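Local atomic coordinates of heme peroxidase (Bacteroides thetaiotaomicron, PDB entry 2GVK), a protein that probably uses heme and hydrogen peroxide to oxidise dyes and other substrates, as a bacterial member of the dye-decolorizing (DyP) peroxidase family. Residues G10-Q15 / S308-G313; K43-N48 / E130-A135; I154-G159 / R214-D219; Y170-I175 / D241-R246. One frame throughout, in Å; residues are numbered along the deposited sequence.

Contact 1: G10-Q15 / S308-G313; sequences GGHIPQ and SYDLLG
With CG anti to the carbonyl carbon in both H12 (chi1 -57°) and D310 (chi1 -81°), imidazole and carboxylate meet across the chain ends. ND1 of H12 donates to OD2 of D310 at 3.2 Å, on the anti lone pair of the carboxylate oxygen. Ring and carboxylate planes stand 80° apart. Further on, the carbonyl oxygen of I13 receives the backbone N of Y309 at 3.0 Å, while S308, the N-cap, takes L311 N on its OG at 3.1 Å. The Y309 ring is met over one face by CG of Q15, a CH-pi contact of 4.2 Å to the centroid. The Q15 amide is itself held by P307 O and by the backbone N of M69, in strand 66-72. V165 and D166 of a second subunit pack on I13 and Y309. The loop and the cap thus satisfy N-H groups at the start of helix 309-315, whose positive end, together with H12, would be expected to stabilise an ionised D310.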
loop_
_atom_site.group_PDB
_atom_site.type_symbol
_atom_site.label_atom_id
_atom_site.label_comp_id
_atom_site.label_asym_id
_atom_site.label_seq_id
_atom_site.Cartn_x
_atom_site.Cartn_y
_atom_site.Cartn_z
ATOM N N GLY A 10 -22.442 -30.437 0.050
ATOM C CA GLY A 10 -22.041 -31.810 -0.254
ATOM C C GLY A 10 -20.534 -31.992 -0.370
ATOM O O GLY A 10 -20.065 -32.943 -1.000
ATOM N N GLY A 11 -19.776 -31.088 0.253
ATOM C CA GLY A 11 -18.321 -31.124 0.182
ATOM C C GLY A 11 -17.760 -30.560 -1.127
ATOM O O GLY A 11 -16.592 -30.756 -1.440
ATOM N N HIS A 12 -18.584 -29.859 -1.878
ATOM C CA HIS A 12 -18.147 -29.291 -3.138
ATOM C C HIS A 12 -17.728 -27.844 -2.952
ATOM O O HIS A 12 -18.441 -27.062 -2.335
ATOM C CB HIS A 12 -19.262 -29.378 -4.181
ATOM C CG HIS A 12 -19.758 -30.764 -4.421
ATOM N ND1 HIS A 12 -18.992 -31.728 -5.038
ATOM C CD2 HIS A 12 -20.949 -31.347 -4.144
ATOM C CE1 HIS A 12 -19.686 -32.850 -5.119
ATOM N NE2 HIS A 12 -20.876 -32.646 -4.580
ATOM N N ILE A 13 -16.574 -27.497 -3.491
ATOM C CA ILE A 13 -16.056 -26.139 -3.417
ATOM C C ILE A 13 -16.675 -25.297 -4.542
ATOM O O ILE A 13 -16.526 -25.626 -5.717
ATOM C CB ILE A 13 -14.511 -26.116 -3.583
ATOM C CG1 ILE A 13 -13.850 -27.172 -2.686
ATOM C CG2 ILE A 13 -13.953 -24.712 -3.295
ATOM C CD1 ILE A 13 -14.220 -27.060 -1.228
ATOM N N PRO A 14 -17.368 -24.199 -4.183
ATOM C CA PRO A 14 -17.949 -23.350 -5.206
ATOM C C PRO A 14 -16.915 -22.462 -5.874
ATOM O O PRO A 14 -15.845 -22.223 -5.329
ATOM C CB PRO A 14 -18.927 -22.483 -4.423
ATOM C CG PRO A 14 -18.329 -22.358 -3.096
ATOM C CD PRO A 14 -17.652 -23.687 -2.828
ATOM N N GLN A 15 -17.230 -22.009 -7.064
ATOM C CA GLN A 15 -16.465 -20.962 -7.680
ATOM C C GLN A 15 -16.687 -19.674 -6.860
ATOM O O GLN A 15 -17.491 -19.661 -5.931
ATOM C CB GLN A 15 -16.901 -20.764 -9.137
ATOM C CG GLN A 15 -16.503 -21.925 -10.075
ATOM C CD GLN A 15 -16.760 -21.599 -11.522
ATOM O OE1 GLN A 15 -16.283 -20.595 -12.020
ATOM N NE2 GLN A 15 -17.422 -22.508 -12.240
ATOM N N SER A 308 -19.748 -26.110 -9.497
ATOM C CA SER A 308 -18.707 -26.212 -8.512
ATOM C C SER A 308 -17.397 -26.549 -9.235
ATOM O O SER A 308 -17.413 -27.048 -10.352
ATOM C CB SER A 308 -19.034 -27.299 -7.504
ATOM O OG SER A 308 -18.936 -28.580 -8.109
ATOM N N TYR A 309 -16.271 -26.280 -8.596
ATOM C CA TYR A 309 -14.963 -26.667 -9.174
ATOM C C TYR A 309 -14.897 -28.161 -9.412
ATOM O O TYR A 309 -14.349 -28.598 -10.397
ATOM C CB TYR A 309 -13.819 -26.251 -8.250
ATOM C CG TYR A 309 -13.465 -24.795 -8.305
ATOM C CD1 TYR A 309 -12.952 -24.226 -9.473
ATOM C CD2 TYR A 309 -13.508 -24.011 -7.157
ATOM C CE1 TYR A 309 -12.584 -22.904 -9.518
ATOM C CE2 TYR A 309 -13.152 -22.694 -7.183
ATOM C CZ TYR A 309 -12.673 -22.134 -8.363
ATOM O OH TYR A 309 -12.284 -20.820 -8.385
ATOM N N ASP A 310 -15.432 -28.948 -8.475
ATOM C CA ASP A 310 -15.431 -30.418 -8.612
ATOM C C ASP A 310 -16.114 -30.835 -9.897
ATOM O O ASP A 310 -15.594 -31.638 -10.655
ATOM C CB ASP A 310 -16.149 -31.079 -7.422
ATOM C CG ASP A 310 -15.276 -31.186 -6.203
ATOM O OD1 ASP A 310 -14.020 -31.123 -6.358
ATOM O OD2 ASP A 310 -15.823 -31.409 -5.085
ATOM N N LEU A 311 -17.304 -30.312 -10.118
ATOM C CA LEU A 311 -18.057 -30.645 -11.303
ATOM C C LEU A 311 -17.368 -30.134 -12.562
ATOM O O LEU A 311 -17.296 -30.836 -13.573
ATOM C CB LEU A 311 -19.485 -30.084 -11.196
ATOM C CG LEU A 311 -20.386 -30.294 -12.422
ATOM C CD1 LEU A 311 -20.362 -31.751 -12.890
ATOM C CD2 LEU A 311 -21.768 -29.870 -12.105
ATOM N N LEU A 312 -16.865 -28.908 -12.505
ATOM C CA LEU A 312 -16.113 -28.325 -13.619
ATOM C C LEU A 312 -14.968 -29.260 -14.075
ATOM O O LEU A 312 -14.778 -29.486 -15.256
ATOM C CB LEU A 312 -15.564 -26.975 -13.217
ATOM C CG LEU A 312 -15.100 -26.100 -14.343
ATOM C CD1 LEU A 312 -16.234 -25.808 -15.329
ATOM C CD2 LEU A 312 -14.555 -24.815 -13.792
ATOM N N GLY A 313 -14.243 -29.815 -13.117
ATOM C CA GLY A 313 -13.187 -30.765 -13.414
ATOM C C GLY A 313 -13.715 -31.999 -14.142
ATOM O O GLY A 313 -13.076 -32.503 -15.077
#

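Contact 2: K43-N48 / E130-A135; sequences KDVCAN and EKLKGA
V45 and K131 mark the closest approach of the two backbones, 6.9 Å between CA atoms, where helix 38-59 passes the C-terminal end of helix 118-131. The K131 chain is extended until its last torsion (chi4 -63°), which bends NZ out of line and into a salt bridge with OD2 of D44 at 3.2 Å. The ammonium meets the syn side of that oxygen, 15° out of the carboxylate plane, and the two side chains cross at about a right angle. D44 was modelled in two conformations, and the bridge belongs to the one described. In it, a water molecule donates to OD2 of D44 and, at 2.7 Å, to the carbonyl oxygen of K131, joining both ends of the lysine residue to one carboxylate. Beside this polar link CG2 of V45 touches CD2 of L132 at 3.7 Å and also packs on K131. V45 also rests on M69 of strand 66-72, so the apolar layer continues into the sheet. The two helices are those of a ferredoxin-like βαββαβ unit, whose strands 24-32, 66-72, 109-115 and 136-145 stand in the order 4-1-3-2, as in dimeric α+β barrel proteins.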
loop_
_atom_site.group_PDB
_atom_site.type_symbol
_atom_site.label_atom_id
_atom_site.label_comp_id
_atom_site.label_asym_id
_atom_site.label_seq_id
_atom_site.Cartn_x
_atom_site.Cartn_y
_atom_site.Cartn_z
ATOM N N LYS A 43 -13.970 -28.154 -23.172
ATOM C CA LYS A 43 -13.599 -29.095 -22.110
ATOM C C LYS A 43 -12.162 -28.854 -21.630
ATOM O O LYS A 43 -11.870 -28.992 -20.428
ATOM C CB LYS A 43 -13.777 -30.540 -22.574
ATOM C CG LYS A 43 -15.215 -30.962 -22.677
ATOM C CD LYS A 43 -15.354 -32.448 -22.968
ATOM C CE LYS A 43 -16.823 -32.862 -22.974
ATOM N NZ LYS A 43 -17.001 -34.356 -23.055
ATOM N N ASP A 44 -11.277 -28.447 -22.541
ATOM C CA ASP A 44 -9.871 -28.081 -22.173
ATOM C C ASP A 44 -9.867 -26.940 -21.195
ATOM O O ASP A 44 -9.129 -26.942 -20.223
ATOM C CB ASP A 44 -9.046 -27.677 -23.402
ATOM C CG ASP A 44 -7.602 -27.231 -23.027
ATOM O OD1 ASP A 44 -6.802 -28.111 -22.603
ATOM O OD2 ASP A 44 -7.277 -26.015 -23.151
ATOM N N VAL A 45 -10.702 -25.945 -21.445
ATOM C CA VAL A 45 -10.805 -24.818 -20.512
ATOM C C VAL A 45 -11.385 -25.295 -19.158
ATOM O O VAL A 45 -10.861 -24.959 -18.104
ATOM C CB VAL A 45 -11.660 -23.662 -21.085
ATOM C CG1 VAL A 45 -11.909 -22.607 -20.025
ATOM C CG2 VAL A 45 -10.980 -23.043 -22.275
ATOM N N CYS A 46 -12.441 -26.114 -19.201
ATOM C CA CYS A 46 -13.018 -26.673 -17.962
ATOM C C CYS A 46 -11.949 -27.396 -17.145
ATOM O O CYS A 46 -11.848 -27.209 -15.922
ATOM C CB CYS A 46 -14.157 -27.652 -18.263
ATOM S SG CYS A 46 -15.609 -26.940 -18.999
ATOM N N ALA A 47 -11.174 -28.241 -17.823
ATOM C CA ALA A 47 -10.163 -29.051 -17.171
ATOM C C ALA A 47 -9.056 -28.211 -16.541
ATOM O O ALA A 47 -8.490 -28.597 -15.509
ATOM C CB ALA A 47 -9.568 -30.024 -18.164
ATOM N N ASN A 48 -8.749 -27.075 -17.156
ATOM C CA ASN A 48 -7.607 -26.279 -16.762
ATOM C C ASN A 48 -7.963 -24.988 -16.034
ATOM O O ASN A 48 -7.067 -24.197 -15.665
ATOM C CB ASN A 48 -6.775 -25.977 -17.998
ATOM C CG ASN A 48 -6.067 -27.190 -18.507
ATOM O OD1 ASN A 48 -5.242 -27.787 -17.792
ATOM N ND2 ASN A 48 -6.412 -27.617 -19.708
ATOM N N GLU A 130 -7.032 -17.770 -26.748
ATOM C CA GLU A 130 -6.156 -18.749 -27.380
ATOM C C GLU A 130 -6.705 -20.169 -27.279
ATOM O O GLU A 130 -6.722 -20.908 -28.263
ATOM C CB GLU A 130 -4.761 -18.696 -26.749
ATOM C CG GLU A 130 -3.993 -17.415 -27.077
ATOM C CD GLU A 130 -2.793 -17.162 -26.134
ATOM O OE1 GLU A 130 -2.541 -17.996 -25.214
ATOM O OE2 GLU A 130 -2.146 -16.106 -26.292
ATOM N N LYS A 131 -7.158 -20.545 -26.096
ATOM C CA LYS A 131 -7.641 -21.901 -25.871
ATOM C C LYS A 131 -8.953 -22.181 -26.595
ATOM O O LYS A 131 -9.230 -23.336 -26.980
ATOM C CB LYS A 131 -7.806 -22.164 -24.372
ATOM C CG LYS A 131 -6.513 -22.383 -23.615
ATOM C CD LYS A 131 -6.832 -22.707 -22.105
ATOM C CE LYS A 131 -5.586 -23.032 -21.313
ATOM N NZ LYS A 131 -4.926 -24.250 -21.832
ATOM N N LEU A 132 -9.763 -21.150 -26.794
ATOM C CA LEU A 132 -11.090 -21.335 -27.384
ATOM C C LEU A 132 -11.147 -20.965 -28.856
ATOM O O LEU A 132 -12.221 -20.996 -29.458
ATOM C CB LEU A 132 -12.127 -20.511 -26.613
ATOM C CG LEU A 132 -12.382 -20.989 -25.181
ATOM C CD1 LEU A 132 -13.166 -19.950 -24.385
ATOM C CD2 LEU A 132 -13.105 -22.333 -25.186
ATOM N N LYS A 133 -9.984 -20.682 -29.457
ATOM C CA LYS A 133 -9.926 -20.228 -30.851
ATOM C C LYS A 133 -10.657 -21.201 -31.778
ATOM O O LYS A 133 -10.325 -22.374 -31.832
ATOM C CB LYS A 133 -8.457 -20.075 -31.300
ATOM C CG LYS A 133 -8.282 -19.302 -32.577
ATOM C CD LYS A 133 -8.414 -17.800 -32.336
ATOM N N GLY A 134 -11.658 -20.688 -32.497
ATOM C CA GLY A 134 -12.424 -21.491 -33.457
ATOM C C GLY A 134 -13.679 -22.101 -32.871
ATOM O O GLY A 134 -14.589 -22.495 -33.615
ATOM N N ALA A 135 -13.736 -22.159 -31.546
ATOM C CA ALA A 135 -14.853 -22.801 -30.805
ATOM C C ALA A 135 -15.925 -21.805 -30.394
ATOM O O ALA A 135 -17.066 -22.204 -30.038
ATOM C CB ALA A 135 -14.309 -23.504 -29.570
HETATM O O HOH W 1 -7.990 -25.615 -26.185
#

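Contact 3: I154-G159 / R214-D219; sequences IGFVDG and RHKFND
This is a buried loop-to-loop contact in the C-terminal half of the protein, built from the F156 ring, the alkyl chain of K216 and bridging waters. With CG anti to the backbone N (chi1 -169°) and the chain extended beyond it, K216 runs across one face of the ring, CG 3.8 Å from its centroid in a CH-pi contact. At the ring's edge the carbonyl oxygen of R214 lies 3.3 Å from CE2 of F156; it is buried, with no hydrogen-bonding partner in the model. An alanine in place of F156 would probably open a gap between the loops and leave the K216 chain freer to turn. NZ of K216 is held by Q208 and by a water at 2.9 Å. Another water accepts from V157 N and lies close to K216 O. V157 CG1 packs on D219 OD2 at 3.7 Å. NE of R214 meets D219 OD1 at 2.9 Å from above the carboxylate plane, and NH2 reaches D219 O; OD2 turns to T160 and to S55 of a fourth subunit. The GFVDG sequence of 155-159 fits the GXXDG motif that borders the heme pocket in DyP relatives; here F156 and V157 pack on the 214-219 loop.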
loop_
_atom_site.group_PDB
_atom_site.type_symbol
_atom_site.label_atom_id
_atom_site.label_comp_id
_atom_site.label_asym_id
_atom_site.label_seq_id
_atom_site.Cartn_x
_atom_site.Cartn_y
_atom_site.Cartn_z
ATOM N N ILE A 154 -24.738 5.745 -11.460
ATOM C CA ILE A 154 -25.743 6.786 -11.125
ATOM C C ILE A 154 -25.391 7.560 -9.819
ATOM O O ILE A 154 -26.161 8.398 -9.367
ATOM C CB ILE A 154 -27.153 6.176 -10.987
ATOM C CG1 ILE A 154 -27.106 4.981 -10.011
ATOM C CG2 ILE A 154 -27.653 5.762 -12.325
ATOM C CD1 ILE A 154 -28.371 4.694 -9.360
ATOM N N GLY A 155 -24.256 7.229 -9.207
ATOM C CA GLY A 155 -23.697 8.031 -8.111
ATOM C C GLY A 155 -24.147 7.653 -6.737
ATOM O O GLY A 155 -23.974 8.416 -5.798
ATOM N N PHE A 156 -24.774 6.489 -6.625
ATOM C CA PHE A 156 -25.204 5.946 -5.361
ATOM C C PHE A 156 -24.412 4.693 -5.092
ATOM O O PHE A 156 -24.196 3.899 -5.972
ATOM C CB PHE A 156 -26.693 5.581 -5.416
ATOM C CG PHE A 156 -27.605 6.732 -5.193
ATOM C CD1 PHE A 156 -27.808 7.687 -6.188
ATOM C CD2 PHE A 156 -28.295 6.863 -4.004
ATOM C CE1 PHE A 156 -28.674 8.737 -5.988
ATOM C CE2 PHE A 156 -29.171 7.906 -3.813
ATOM C CZ PHE A 156 -29.333 8.864 -4.791
ATOM N N VAL A 157 -24.011 4.505 -3.854
ATOM C CA VAL A 157 -23.348 3.278 -3.459
ATOM C C VAL A 157 -24.259 2.111 -3.715
ATOM O O VAL A 157 -25.475 2.176 -3.456
ATOM C CB VAL A 157 -22.960 3.316 -1.961
ATOM C CG1 VAL A 157 -22.550 1.912 -1.454
ATOM C CG2 VAL A 157 -21.847 4.353 -1.731
ATOM N N ASP A 158 -23.714 1.052 -4.267
ATOM C CA ASP A 158 -24.469 -0.146 -4.526
ATOM C C ASP A 158 -23.816 -1.356 -3.845
ATOM O O ASP A 158 -22.586 -1.385 -3.654
ATOM C CB ASP A 158 -24.547 -0.392 -6.018
ATOM C CG ASP A 158 -25.436 -1.558 -6.360
ATOM O OD1 ASP A 158 -26.649 -1.479 -6.075
ATOM O OD2 ASP A 158 -24.926 -2.551 -6.908
ATOM N N GLY A 159 -24.630 -2.322 -3.462
ATOM C CA GLY A 159 -24.125 -3.574 -2.908
ATOM C C GLY A 159 -24.251 -3.710 -1.396
ATOM O O GLY A 159 -23.949 -4.754 -0.863
ATOM N N ARG A 214 -32.224 4.941 -0.767
ATOM C CA ARG A 214 -31.147 5.202 0.195
ATOM C C ARG A 214 -30.670 6.638 0.026
ATOM O O ARG A 214 -30.894 7.256 -1.018
ATOM C CB ARG A 214 -29.951 4.230 -0.022
ATOM C CG ARG A 214 -30.338 2.761 -0.172
ATOM C CD ARG A 214 -29.124 1.861 -0.249
ATOM N NE ARG A 214 -28.441 1.787 1.037
ATOM C CZ ARG A 214 -28.676 0.861 1.971
ATOM N NH1 ARG A 214 -29.564 -0.108 1.756
ATOM N NH2 ARG A 214 -28.012 0.897 3.120
ATOM N N HIS A 215 -30.015 7.172 1.053
ATOM C CA HIS A 215 -29.451 8.518 0.977
ATOM C C HIS A 215 -28.183 8.524 0.131
ATOM O O HIS A 215 -27.391 7.563 0.154
ATOM C CB HIS A 215 -29.183 9.054 2.367
ATOM C CG HIS A 215 -30.423 9.352 3.139
ATOM N ND1 HIS A 215 -31.151 10.507 2.956
ATOM C CD2 HIS A 215 -31.092 8.629 4.072
ATOM C CE1 HIS A 215 -32.197 10.496 3.765
ATOM N NE2 HIS A 215 -32.188 9.366 4.446
ATOM N N LYS A 216 -28.005 9.570 -0.657
ATOM C CA LYS A 216 -26.962 9.565 -1.637
ATOM C C LYS A 216 -25.572 9.659 -1.017
ATOM O O LYS A 216 -24.635 8.968 -1.456
ATOM C CB LYS A 216 -27.156 10.710 -2.645
ATOM C CG LYS A 216 -26.224 10.597 -3.877
ATOM C CD LYS A 216 -26.607 11.568 -4.953
ATOM C CE LYS A 216 -25.802 11.353 -6.246
ATOM N NZ LYS A 216 -26.269 12.266 -7.381
ATOM N N PHE A 217 -25.444 10.532 -0.020
ATOM C CA PHE A 217 -24.163 10.834 0.603
ATOM C C PHE A 217 -23.698 9.697 1.508
ATOM O O PHE A 217 -22.632 9.103 1.291
ATOM C CB PHE A 217 -24.277 12.142 1.424
ATOM C CG PHE A 217 -22.981 12.588 2.041
ATOM C CD1 PHE A 217 -22.095 13.389 1.330
ATOM C CD2 PHE A 217 -22.654 12.224 3.333
ATOM C CE1 PHE A 217 -20.891 13.795 1.896
ATOM C CE2 PHE A 217 -21.454 12.625 3.902
ATOM C CZ PHE A 217 -20.576 13.413 3.183
ATOM N N ASN A 218 -24.531 9.352 2.464
ATOM C CA ASN A 218 -24.126 8.440 3.565
ATOM C C ASN A 218 -24.624 7.000 3.435
ATOM O O ASN A 218 -24.341 6.164 4.301
ATOM C CB ASN A 218 -24.536 9.029 4.918
ATOM C CG ASN A 218 -26.045 9.117 5.099
ATOM O OD1 ASN A 218 -26.830 8.484 4.366
ATOM N ND2 ASN A 218 -26.464 9.866 6.115
ATOM N N ASP A 219 -25.353 6.703 2.345
ATOM C CA ASP A 219 -25.795 5.318 2.045
ATOM C C ASP A 219 -26.746 4.740 3.108
ATOM O O ASP A 219 -26.989 3.553 3.121
ATOM C CB ASP A 219 -24.580 4.391 1.878
ATOM C CG ASP A 219 -24.964 2.993 1.335
ATOM O OD1 ASP A 219 -25.826 2.912 0.430
ATOM O OD2 ASP A 219 -24.364 1.984 1.794
HETATM O O HOH W 2 -24.548 11.451 -9.522
HETATM O O HOH W 3 -22.734 8.229 -3.339
HETATM O O HOH W 4 -25.896 0.229 -1.269
HETATM O O HOH W 5 -24.975 6.235 -1.830
HETATM O O HOH W 6 -26.748 4.254 -1.661
#

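Contact 4: Y170-I175 / D241-R246; sequences YHFAVI and DLKIVR. With EDO (1,2-ethanediol), chain K; EDO (1,2-ethanediol), chain H.
D241 opens the contact at the rim of the F172 ring: its carbonyl oxygen lies in the ring plane 3.3 Å from CE1, and its carboxylate stands near CZ, with the two flat groups 73° apart. F172 CG, anti to the carbonyl carbon (chi1 -64°), starts the ring toward K243, which runs beside it, pointing the same way. The lysine CB comes within 3.6 Å of F172 CD1, and its CD lies over one ring face. CD2 of H171 sits 3.5 Å above the centre of the opposite face, so the ring is sandwiched between histidine and lysine. An alanine in place of F172 would probably leave both neighbours facing a gap. The K243 ammonium forms a salt bridge with E167 and a long one with D241 OD1. The carbonyl oxygen of K243 shares a water with F172 O, 2.9 Å from each. I244 CB points away from the helix, its side chain packing on helix 270-281 and strand 258-267. V245, which begins strand 245-253, brings CG2 to within 3.9 Å of A173 CB. No direct hydrogen bond joins the segments, so van der Waals contact around F172 and one water hold helix 169-173 to the loop before the strand, with E167 meeting the lysine charge.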
loop_
_atom_site.group_PDB
_atom_site.type_symbol
_atom_site.label_atom_id
_atom_site.label_comp_id
_atom_site.label_asym_id
_atom_site.label_seq_id
_atom_site.Cartn_x
_atom_site.Cartn_y
_atom_site.Cartn_z
ATOM N N TYR A 170 -22.466 -17.107 0.873
ATOM C CA TYR A 170 -22.509 -18.440 0.200
ATOM C C TYR A 170 -23.850 -19.137 0.363
ATOM O O TYR A 170 -24.287 -19.873 -0.517
ATOM C CB TYR A 170 -21.387 -19.344 0.695
ATOM C CG TYR A 170 -20.062 -18.902 0.227
ATOM C CD1 TYR A 170 -19.645 -19.162 -1.067
ATOM C CD2 TYR A 170 -19.227 -18.161 1.048
ATOM C CE1 TYR A 170 -18.448 -18.726 -1.524
ATOM C CE2 TYR A 170 -18.018 -17.710 0.599
ATOM C CZ TYR A 170 -17.621 -18.003 -0.684
ATOM O OH TYR A 170 -16.392 -17.567 -1.148
ATOM N N HIS A 171 -24.503 -18.919 1.494
ATOM C CA HIS A 171 -25.785 -19.492 1.725
ATOM C C HIS A 171 -26.797 -19.043 0.664
ATOM O O HIS A 171 -27.709 -19.785 0.311
ATOM C CB HIS A 171 -26.288 -19.119 3.121
ATOM C CG HIS A 171 -27.709 -19.484 3.364
ATOM N ND1 HIS A 171 -28.131 -20.792 3.512
ATOM C CD2 HIS A 171 -28.820 -18.715 3.474
ATOM C CE1 HIS A 171 -29.438 -20.808 3.705
ATOM N NE2 HIS A 171 -29.881 -19.562 3.680
ATOM N N PHE A 172 -26.631 -17.827 0.179
ATOM C CA PHE A 172 -27.576 -17.235 -0.766
ATOM C C PHE A 172 -27.152 -17.360 -2.213
ATOM O O PHE A 172 -27.977 -17.231 -3.112
ATOM C CB PHE A 172 -27.788 -15.757 -0.435
ATOM C CG PHE A 172 -28.416 -15.536 0.888
ATOM C CD1 PHE A 172 -29.788 -15.650 1.039
ATOM C CD2 PHE A 172 -27.635 -15.326 2.011
ATOM C CE1 PHE A 172 -30.370 -15.492 2.267
ATOM C CE2 PHE A 172 -28.211 -15.180 3.246
ATOM C CZ PHE A 172 -29.573 -15.237 3.375
ATOM N N ALA A 173 -25.881 -17.648 -2.441
ATOM C CA ALA A 173 -25.345 -17.720 -3.794
ATOM C C ALA A 173 -25.162 -19.142 -4.297
ATOM O O ALA A 173 -25.041 -19.356 -5.507
ATOM C CB ALA A 173 -23.999 -16.970 -3.859
ATOM N N VAL A 174 -25.103 -20.106 -3.385
ATOM C CA VAL A 174 -24.690 -21.458 -3.735
ATOM C C VAL A 174 -25.812 -22.504 -3.551
ATOM O O VAL A 174 -26.449 -22.566 -2.530
ATOM C CB VAL A 174 -23.439 -21.893 -2.901
ATOM C CG1 VAL A 174 -22.985 -23.299 -3.293
ATOM C CG2 VAL A 174 -22.290 -20.906 -3.088
ATOM N N ILE A 175 -26.019 -23.312 -4.588
ATOM C CA ILE A 175 -26.954 -24.437 -4.545
ATOM C C ILE A 175 -26.576 -25.403 -3.439
ATOM O O ILE A 175 -25.398 -25.790 -3.298
ATOM C CB ILE A 175 -26.956 -25.188 -5.886
ATOM C CG1 ILE A 175 -27.430 -24.274 -7.018
ATOM C CG2 ILE A 175 -27.847 -26.446 -5.813
ATOM C CD1 ILE A 175 -27.186 -24.851 -8.422
ATOM N N ASP A 241 -36.174 -13.295 3.688
ATOM C CA ASP A 241 -34.772 -13.664 3.675
ATOM C C ASP A 241 -34.401 -14.458 2.388
ATOM O O ASP A 241 -33.685 -15.458 2.440
ATOM C CB ASP A 241 -34.420 -14.462 4.909
ATOM C CG ASP A 241 -32.935 -14.373 5.262
ATOM O OD1 ASP A 241 -32.307 -13.328 4.941
ATOM O OD2 ASP A 241 -32.394 -15.353 5.857
ATOM N N LEU A 242 -34.960 -14.034 1.269
ATOM C CA LEU A 242 -34.583 -14.545 -0.018
ATOM C C LEU A 242 -33.699 -13.488 -0.679
ATOM O O LEU A 242 -34.137 -12.364 -0.902
ATOM C CB LEU A 242 -35.801 -14.800 -0.856
ATOM C CG LEU A 242 -36.737 -15.890 -0.329
ATOM C CD1 LEU A 242 -37.996 -15.916 -1.134
ATOM C CD2 LEU A 242 -36.057 -17.240 -0.351
ATOM N N LYS A 243 -32.457 -13.846 -0.949
ATOM C CA LYS A 243 -31.458 -12.881 -1.385
ATOM C C LYS A 243 -30.549 -13.476 -2.391
ATOM O O LYS A 243 -30.391 -14.706 -2.456
ATOM C CB LYS A 243 -30.618 -12.411 -0.185
ATOM C CG LYS A 243 -31.435 -11.889 0.945
ATOM C CD LYS A 243 -30.588 -11.300 2.046
ATOM C CE LYS A 243 -31.468 -10.663 3.132
ATOM N NZ LYS A 243 -30.675 -10.064 4.213
ATOM N N ILE A 244 -29.932 -12.607 -3.187
ATOM C CA ILE A 244 -28.884 -12.998 -4.086
ATOM C C ILE A 244 -27.646 -12.117 -3.820
ATOM O O ILE A 244 -27.686 -11.207 -2.986
ATOM C CB ILE A 244 -29.323 -12.872 -5.558
ATOM C CG1 ILE A 244 -29.416 -11.391 -5.982
ATOM C CG2 ILE A 244 -30.650 -13.590 -5.762
ATOM C CD1 ILE A 244 -29.761 -11.185 -7.466
ATOM N N VAL A 245 -26.546 -12.439 -4.488
ATOM C CA VAL A 245 -25.310 -11.665 -4.367
ATOM C C VAL A 245 -25.102 -10.943 -5.676
ATOM O O VAL A 245 -24.919 -11.564 -6.699
ATOM C CB VAL A 245 -24.115 -12.571 -4.073
ATOM C CG1 VAL A 245 -22.795 -11.775 -4.113
ATOM C CG2 VAL A 245 -24.304 -13.260 -2.740
ATOM N N ARG A 246 -25.137 -9.616 -5.628
ATOM C CA ARG A 246 -25.238 -8.808 -6.837
ATOM C C ARG A 246 -24.009 -7.923 -7.007
ATOM O O ARG A 246 -23.484 -7.380 -6.034
ATOM C CB ARG A 246 -26.505 -7.950 -6.805
ATOM C CG ARG A 246 -27.792 -8.747 -6.676
ATOM C CD ARG A 246 -29.055 -7.909 -6.783
ATOM N NE ARG A 246 -29.560 -7.510 -5.473
ATOM C CZ ARG A 246 -30.365 -6.477 -5.267
ATOM N NH1 ARG A 246 -30.762 -5.729 -6.289
ATOM N NH2 ARG A 246 -30.776 -6.188 -4.041
HETATM C C1 EDO K . -32.396 -18.496 -0.035
HETATM O O1 EDO K . -33.248 -19.463 -0.697
HETATM C C2 EDO K . -31.309 -19.204 0.760
HETATM O O2 EDO K . -30.368 -19.812 -0.136
HETATM C C1 EDO H . -31.278 -5.583 -10.157
HETATM O O1 EDO H . -31.473 -6.049 -11.524
HETATM C C2 EDO H . -30.224 -4.450 -10.101
HETATM O O2 EDO H . -29.619 -4.381 -8.758
HETATM O O HOH W 7 -30.840 -17.291 -3.693
#

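How the contacts relate
The four contacts illustrate how chemistry follows place in a fold. Contacts 3 and 4 are buried, and each centres on a phenylalanine flanked by the alkyl chain of a lysine, with water rather than direct hydrogen bonds between the segments. Contacts 1 and 2 are only partly buried, and each has a direct polar link to an aspartate, from a histidine in one and a lysine in the other. Contact 1 joins the neighbourhoods: L312 packs on C46 in the helix of contact 2, and P14 touches Y170 and V174 of contact 4. Contacts 3 and 4 alternate along the chain, about 5 Å apart at their nearest atoms, whereas contacts 2 and 3 lie on opposite sides of the chain's centre.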